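Side-chain contact in uncharacterized conserved protein of COG5135 (Nostoc punctiforme, PDB 2I51), which binds flavin mononucleotide and belongs to the pyridoxamine 5'-phosphate oxidase-related flavoproteins, its own reaction being uncharacterised: residues Asp93-Ser98 and Gln104-Ala109. Sequence-based numbering, arbitrary orientation.
Sequences DLTLIS and QDLQPA. With EDO (1,2-ethanediol), chain L; EDO (1,2-ethanediol), chain M; EDO (1,2-ethanediol), chain K.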
# COMPACT_ATOMS: atom_id res chain seq x y z
N ASP A 93 1.42 1.50 -16.23
CA ASP A 93 1.74 2.91 -16.41
C ASP A 93 0.57 3.79 -16.01
O ASP A 93 -0.59 3.48 -16.21
CB ASP A 93 2.15 3.23 -17.83
CG ASP A 93 3.58 2.86 -18.11
OD1 ASP A 93 4.51 3.31 -17.38
OD2 ASP A 93 3.76 2.12 -19.07
N LEU A 94 0.95 4.88 -15.37
CA LEU A 94 0.04 5.93 -15.00
C LEU A 94 -0.04 7.00 -16.06
O LEU A 94 0.92 7.35 -16.68
CB LEU A 94 0.47 6.59 -13.69
CG LEU A 94 0.41 5.67 -12.45
CD1 LEU A 94 1.13 6.32 -11.23
CD2 LEU A 94 -1.02 5.27 -12.11
N THR A 95 -1.22 7.59 -16.19
CA THR A 95 -1.42 8.82 -16.96
C THR A 95 -2.03 9.87 -16.02
O THR A 95 -3.04 9.60 -15.40
CB THR A 95 -2.39 8.57 -18.13
OG1 THR A 95 -1.95 7.49 -18.96
CG2 THR A 95 -2.52 9.82 -19.02
N LEU A 96 -1.42 11.03 -15.91
CA LEU A 96 -1.88 12.09 -15.05
C LEU A 96 -2.42 13.19 -15.96
O LEU A 96 -1.67 13.76 -16.76
CB LEU A 96 -0.72 12.62 -14.20
CG LEU A 96 -1.04 13.59 -13.07
CD1 LEU A 96 -1.91 12.99 -11.95
CD2 LEU A 96 0.26 14.14 -12.48
N ILE A 97 -3.72 13.40 -15.88
CA ILE A 97 -4.41 14.38 -16.71
C ILE A 97 -4.78 15.56 -15.80
O ILE A 97 -5.68 15.47 -14.95
CB ILE A 97 -5.67 13.77 -17.39
CG1 ILE A 97 -5.33 12.48 -18.12
CG2 ILE A 97 -6.32 14.74 -18.40
CD1 ILE A 97 -5.60 11.29 -17.34
N SER A 98 -4.09 16.67 -16.01
CA SER A 98 -4.24 17.89 -15.22
C SER A 98 -4.84 18.96 -16.12
O SER A 98 -5.43 18.63 -17.15
CB SER A 98 -2.89 18.33 -14.67
OG SER A 98 -2.03 18.69 -15.74
N GLN A 104 -4.66 16.18 -24.14
CA GLN A 104 -5.88 16.89 -24.57
C GLN A 104 -6.99 15.95 -24.92
O GLN A 104 -8.17 16.24 -24.64
CB GLN A 104 -5.59 17.83 -25.74
CG GLN A 104 -5.00 19.13 -25.30
CD GLN A 104 -5.81 19.79 -24.17
OE1 GLN A 104 -5.36 19.79 -23.03
NE2 GLN A 104 -7.05 20.28 -24.47
N ASP A 105 -6.64 14.81 -25.51
CA ASP A 105 -7.62 13.79 -25.84
C ASP A 105 -8.37 13.21 -24.65
O ASP A 105 -9.43 12.64 -24.82
CB ASP A 105 -7.00 12.64 -26.64
CG ASP A 105 -5.81 11.97 -25.92
OD1 ASP A 105 -5.00 12.66 -25.25
OD2 ASP A 105 -5.66 10.73 -26.06
N LEU A 106 -7.81 13.34 -23.43
CA LEU A 106 -8.46 12.82 -22.25
C LEU A 106 -9.11 13.93 -21.41
O LEU A 106 -9.54 13.66 -20.29
CB LEU A 106 -7.44 12.05 -21.39
CG LEU A 106 -7.04 10.69 -22.01
CD1 LEU A 106 -5.78 10.16 -21.39
CD2 LEU A 106 -8.21 9.72 -21.77
N GLN A 107 -9.15 15.14 -21.92
CA GLN A 107 -9.87 16.19 -21.14
C GLN A 107 -11.33 15.82 -20.90
O GLN A 107 -11.83 16.05 -19.81
CB GLN A 107 -9.69 17.58 -21.72
CG GLN A 107 -8.27 18.10 -21.50
CD GLN A 107 -7.91 18.30 -20.06
OE1 GLN A 107 -8.76 18.72 -19.25
NE2 GLN A 107 -6.62 18.03 -19.70
N PRO A 108 -12.08 15.29 -21.90
CA PRO A 108 -13.44 14.91 -21.61
C PRO A 108 -13.54 13.93 -20.43
O PRO A 108 -14.48 14.05 -19.62
CB PRO A 108 -13.93 14.32 -22.93
CG PRO A 108 -13.10 15.02 -23.97
CD PRO A 108 -11.77 15.16 -23.36
N ALA A 109 -12.60 12.98 -20.32
CA ALA A 109 -12.61 12.06 -19.20
C ALA A 109 -12.37 12.78 -17.90
O ALA A 109 -12.97 12.48 -16.90
CB ALA A 109 -11.55 10.96 -19.39
C1 EDO L . 2.08 10.63 -16.74
O1 EDO L . 2.87 10.01 -17.77
C2 EDO L . 1.14 11.60 -17.42
O2 EDO L . 0.21 10.99 -18.27
C1 EDO M . -6.67 21.81 -20.48
O1 EDO M . -5.43 21.79 -21.20
C2 EDO M . -7.68 22.67 -21.22
O2 EDO M . -8.11 22.04 -22.44
C1 EDO K . -2.36 15.61 -26.53
O1 EDO K . -2.25 16.77 -25.69
C2 EDO K . -1.14 14.69 -26.41
O2 EDO K . -1.52 13.49 -25.72
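Ile97 and Leu106 meet with their side chains crossed at about a right angle, CG1 of the isoleucine lying 3.9 Å from CB of the leucine. Two residues earlier in the strand, Thr95 also points toward segment 104-109 and gives its methyl rather than its hydroxyl: with CG2 anti to the backbone N, that carbon comes within 4.0 Å of Leu106 CD1. The leucine thus rests on two alternate residues of one face of the strand. Gln107 runs the other way past Ile97, and its NE2 stands 3.6 Å from Ile97 CG2. A bend at chi2 (-65°) turns the amide back to the residue just after the strand, where NE2 donates to Ser98 O over 2.9 Å, nearly straight (167°) and almost in line with the carbonyl. The other end of this amide, OE1, is held by Arg110, so both ends fix its rotation. A leucine in place of Gln107 would probably leave Ser98 O without this donor and take from Arg110 the acceptor that OE1 provides. Leu106 is the N-cap residue of helix 107-116, and the contact is a compact strand-loop-helix connection, in which the helix start packs back on the end of strand 86-97 in the antiparallel sheet of the FMN-binding split barrel, as in pyridoxamine 5'-phosphate oxidases.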